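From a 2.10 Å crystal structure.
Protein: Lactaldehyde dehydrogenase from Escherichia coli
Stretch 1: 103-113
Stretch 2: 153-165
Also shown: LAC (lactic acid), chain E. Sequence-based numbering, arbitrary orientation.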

# COMPACT_ATOMS: atom_id res chain seq x y z
N VAL A 103 -0.93 26.37 -21.58
CA VAL A 103 -1.14 25.55 -20.40
C VAL A 103 -0.83 24.06 -20.68
O VAL A 103 -0.12 23.41 -19.91
CB VAL A 103 -2.59 25.69 -19.88
CG1 VAL A 103 -2.87 24.64 -18.81
CG2 VAL A 103 -2.80 27.08 -19.29
N GLU A 104 -1.34 23.55 -21.80
CA GLU A 104 -1.06 22.17 -22.15
C GLU A 104 0.46 21.86 -22.19
O GLU A 104 0.91 20.86 -21.63
CB GLU A 104 -1.67 21.81 -23.51
CG GLU A 104 -1.52 20.33 -23.83
CD GLU A 104 -2.04 19.95 -25.21
OE1 GLU A 104 -2.80 20.74 -25.81
OE2 GLU A 104 -1.70 18.84 -25.68
N VAL A 105 1.22 22.73 -22.85
CA VAL A 105 2.67 22.54 -22.93
C VAL A 105 3.36 22.56 -21.54
O VAL A 105 4.15 21.67 -21.22
CB VAL A 105 3.32 23.60 -23.84
CG1 VAL A 105 4.85 23.48 -23.79
CG2 VAL A 105 2.83 23.41 -25.28
N ALA A 106 3.06 23.58 -20.74
CA ALA A 106 3.63 23.66 -19.41
C ALA A 106 3.21 22.45 -18.53
O ALA A 106 4.03 21.88 -17.81
CB ALA A 106 3.20 24.96 -18.75
N PHE A 107 1.94 22.07 -18.62
CA PHE A 107 1.42 20.93 -17.87
C PHE A 107 2.11 19.61 -18.28
O PHE A 107 2.42 18.77 -17.44
CB PHE A 107 -0.09 20.79 -18.08
CG PHE A 107 -0.73 19.69 -17.27
CD1 PHE A 107 -0.86 19.80 -15.89
CD2 PHE A 107 -1.20 18.54 -17.90
CE1 PHE A 107 -1.46 18.78 -15.14
CE2 PHE A 107 -1.80 17.50 -17.15
CZ PHE A 107 -1.93 17.63 -15.78
N THR A 108 2.33 19.44 -19.59
CA THR A 108 2.99 18.26 -20.11
C THR A 108 4.41 18.08 -19.51
O THR A 108 4.80 16.98 -19.12
CB THR A 108 3.07 18.32 -21.65
OG1 THR A 108 1.75 18.31 -22.18
CG2 THR A 108 3.83 17.12 -22.20
N ALA A 109 5.15 19.19 -19.43
CA ALA A 109 6.48 19.16 -18.84
C ALA A 109 6.42 18.80 -17.35
O ALA A 109 7.21 17.99 -16.86
CB ALA A 109 7.17 20.52 -19.03
N ASP A 110 5.49 19.42 -16.63
CA ASP A 110 5.33 19.11 -15.21
C ASP A 110 4.90 17.64 -15.00
O ASP A 110 5.35 16.97 -14.08
CB ASP A 110 4.30 20.03 -14.55
CG ASP A 110 4.74 21.49 -14.54
OD1 ASP A 110 5.96 21.75 -14.54
OD2 ASP A 110 3.86 22.36 -14.52
N TYR A 111 4.03 17.16 -15.88
CA TYR A 111 3.57 15.78 -15.82
C TYR A 111 4.74 14.78 -15.96
O TYR A 111 4.84 13.82 -15.20
CB TYR A 111 2.52 15.53 -16.90
CG TYR A 111 1.83 14.19 -16.82
CD1 TYR A 111 2.40 13.05 -17.36
CD2 TYR A 111 0.57 14.08 -16.22
CE1 TYR A 111 1.74 11.82 -17.32
CE2 TYR A 111 -0.10 12.86 -16.18
CZ TYR A 111 0.49 11.74 -16.74
OH TYR A 111 -0.17 10.54 -16.73
N ILE A 112 5.60 15.03 -16.94
CA ILE A 112 6.77 14.18 -17.15
C ILE A 112 7.68 14.16 -15.90
O ILE A 112 8.10 13.10 -15.45
CB ILE A 112 7.59 14.65 -18.39
CG1 ILE A 112 6.75 14.45 -19.66
CG2 ILE A 112 8.91 13.88 -18.47
CD1 ILE A 112 7.42 14.89 -20.96
N ASP A 113 7.96 15.34 -15.35
CA ASP A 113 8.76 15.42 -14.13
C ASP A 113 8.09 14.64 -12.98
O ASP A 113 8.76 13.91 -12.25
CB ASP A 113 8.94 16.88 -13.70
CG ASP A 113 9.99 17.62 -14.52
OD1 ASP A 113 10.86 16.95 -15.13
OD2 ASP A 113 9.95 18.87 -14.55
C LAC E . -8.54 14.11 -20.96
CA LAC E . -8.59 14.11 -22.46
CB LAC E . -7.43 14.97 -23.01
O LAC E . -8.37 13.05 -20.35
OHN LAC E . -8.41 12.78 -22.96
OXT LAC E . -8.73 15.25 -20.29
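Stretch 2, residues 153-165: NFPFFLIARKMAP

Stretch 1 is helical throughout, part of a longer helix. Stretch 2 enters as a loop at Asn153 and Phe154, then runs as a helix that kinks at Pro165, whose nitrogen has no hydrogen to give to the turn before. The two helices run in the same direction. Their axes are 8° apart and come within 8.8 Å, and together the stretches bury 650 Å².

Val103 is out of reach. Glu104 points toward stretch 2 and meets the start of its helix. Its OE2 accepts a hydrogen bond from Phe157 N at 2.9 Å, nearly straight at 171°. The same Glu104 OE2 is 3.1 Å from Phe154 C, so the carboxylate lies close against the backbone of this first turn. Val105 packs at the side, with CG2 4.3 Å from Phe156 CD2. Ala106 faces away.

Phe107 CE2 lies 3.4 Å from Phe157 CE1, over one face of the Phe157 ring. The two ring planes are inclined at 54°. Thr108 is where the backbones come close: its CA is 4.9 Å from Phe157 CA. Thr108 OG1 bonds back to Glu104 O at 2.7 Å in its own helix, while also lying 3.0 Å from Phe157 CA. Thr108 CG2 touches Ala160 CB at 3.5 Å. Ala109 and Asp110 make no contact.

Tyr111 presents a ring face to the edge of Phe157, with Tyr111 CD2 3.5 Å from Phe157 CE1. Phe157 thus sits as a knob among Glu104, Phe107, Thr108 and Tyr111. Tyr111 OH reaches Arg161 CG at 3.5 Å. A water bridges the helices, donating to Tyr111 OH at 3.0 Å and to Arg161 O at 3.2 Å. Arg161 NH1 donates to lactic acid O at 2.8 Å.

Ile112 CG1 packs on Ala160 CB at 3.6 Å and Ala164 CB at 4.4 Å. Asp113 is out of reach.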

# COMPACT_ATOMS: atom_id res chain seq x y z
N ASN A 153 -7.27 16.04 -29.70
CA ASN A 153 -7.45 16.88 -28.52
C ASN A 153 -6.34 16.65 -27.48
O ASN A 153 -6.04 15.50 -27.13
CB ASN A 153 -8.83 16.62 -27.90
CG ASN A 153 -9.27 17.74 -26.98
OD1 ASN A 153 -9.28 18.91 -27.37
ND2 ASN A 153 -9.65 17.39 -25.75
N PHE A 154 -5.74 17.72 -26.98
CA PHE A 154 -4.62 17.58 -26.05
C PHE A 154 -3.57 16.60 -26.61
O PHE A 154 -3.06 15.73 -25.90
CB PHE A 154 -5.10 17.09 -24.67
CG PHE A 154 -5.89 18.10 -23.90
CD1 PHE A 154 -7.26 18.22 -24.09
CD2 PHE A 154 -5.26 18.98 -23.03
CE1 PHE A 154 -8.00 19.18 -23.40
CE2 PHE A 154 -5.99 19.94 -22.33
CZ PHE A 154 -7.36 20.05 -22.53
N PRO A 155 -3.25 16.75 -27.90
CA PRO A 155 -2.28 15.90 -28.61
C PRO A 155 -0.89 15.83 -27.97
O PRO A 155 -0.29 14.76 -27.90
CB PRO A 155 -2.25 16.50 -30.00
CG PRO A 155 -2.43 17.96 -29.71
CD PRO A 155 -3.57 17.94 -28.71
N PHE A 156 -0.37 16.98 -27.54
CA PHE A 156 0.95 17.02 -26.94
C PHE A 156 0.99 16.32 -25.57
O PHE A 156 1.82 15.43 -25.33
CB PHE A 156 1.41 18.47 -26.79
CG PHE A 156 2.88 18.63 -26.54
CD1 PHE A 156 3.82 18.19 -27.48
CD2 PHE A 156 3.34 19.19 -25.35
CE1 PHE A 156 5.19 18.34 -27.25
CE2 PHE A 156 4.72 19.34 -25.10
CZ PHE A 156 5.64 18.90 -26.05
N PHE A 157 0.09 16.73 -24.68
CA PHE A 157 0.01 16.12 -23.37
C PHE A 157 -0.14 14.59 -23.45
O PHE A 157 0.55 13.86 -22.74
CB PHE A 157 -1.18 16.70 -22.59
CG PHE A 157 -1.53 15.92 -21.36
CD1 PHE A 157 -0.59 15.73 -20.35
CD2 PHE A 157 -2.79 15.35 -21.21
CE1 PHE A 157 -0.90 14.98 -19.21
CE2 PHE A 157 -3.11 14.60 -20.08
CZ PHE A 157 -2.17 14.42 -19.08
N LEU A 158 -1.03 14.12 -24.31
CA LEU A 158 -1.22 12.69 -24.44
C LEU A 158 0.04 11.90 -24.83
O LEU A 158 0.14 10.71 -24.56
CB LEU A 158 -2.38 12.38 -25.38
CG LEU A 158 -3.73 12.72 -24.72
CD1 LEU A 158 -4.86 12.45 -25.68
CD2 LEU A 158 -3.91 11.87 -23.47
N ILE A 159 1.00 12.57 -25.48
CA ILE A 159 2.25 11.90 -25.79
C ILE A 159 2.93 11.50 -24.46
O ILE A 159 3.33 10.36 -24.25
CB ILE A 159 3.25 12.82 -26.53
CG1 ILE A 159 2.70 13.22 -27.90
CG2 ILE A 159 4.58 12.10 -26.70
CD1 ILE A 159 3.54 14.30 -28.58
N ALA A 160 3.03 12.48 -23.57
CA ALA A 160 3.64 12.28 -22.26
C ALA A 160 2.83 11.35 -21.36
O ALA A 160 3.39 10.51 -20.65
CB ALA A 160 3.83 13.63 -21.57
N ARG A 161 1.51 11.51 -21.40
CA ARG A 161 0.64 10.68 -20.58
C ARG A 161 0.89 9.17 -20.78
O ARG A 161 0.66 8.36 -19.88
CB ARG A 161 -0.82 11.00 -20.87
CG ARG A 161 -1.80 10.42 -19.85
CD ARG A 161 -3.23 10.83 -20.18
NE ARG A 161 -3.91 11.40 -19.03
CZ ARG A 161 -5.12 11.93 -19.06
NH1 ARG A 161 -5.82 11.96 -20.19
NH2 ARG A 161 -5.64 12.45 -17.95
N LYS A 162 1.36 8.82 -21.98
CA LYS A 162 1.66 7.42 -22.26
C LYS A 162 3.17 7.08 -22.18
O LYS A 162 3.54 6.14 -21.51
CB LYS A 162 1.10 7.03 -23.64
CG LYS A 162 -0.39 7.29 -23.78
CD LYS A 162 -0.93 6.90 -25.15
CE LYS A 162 -2.36 7.40 -25.35
NZ LYS A 162 -3.31 6.88 -24.33
N MET A 163 4.02 7.87 -22.83
CA MET A 163 5.46 7.61 -22.83
C MET A 163 6.20 7.79 -21.48
O MET A 163 7.13 7.05 -21.18
CB MET A 163 6.16 8.44 -23.92
CG MET A 163 6.39 9.92 -23.60
SD MET A 163 7.83 10.24 -22.53
CE MET A 163 9.18 10.02 -23.68
N ALA A 164 5.77 8.76 -20.67
CA ALA A 164 6.42 9.00 -19.38
C ALA A 164 6.35 7.77 -18.43
O ALA A 164 7.37 7.29 -17.95
CB ALA A 164 5.83 10.25 -18.71
N PRO A 165 5.13 7.26 -18.16
CA PRO A 165 4.99 6.10 -17.27
C PRO A 165 5.67 4.87 -17.94
O PRO A 165 6.34 4.08 -17.28
CB PRO A 165 3.48 5.89 -17.17
CG PRO A 165 2.90 7.22 -17.60
CD PRO A 165 3.82 7.69 -18.67
O HOH W 1 -0.55 7.53 -17.00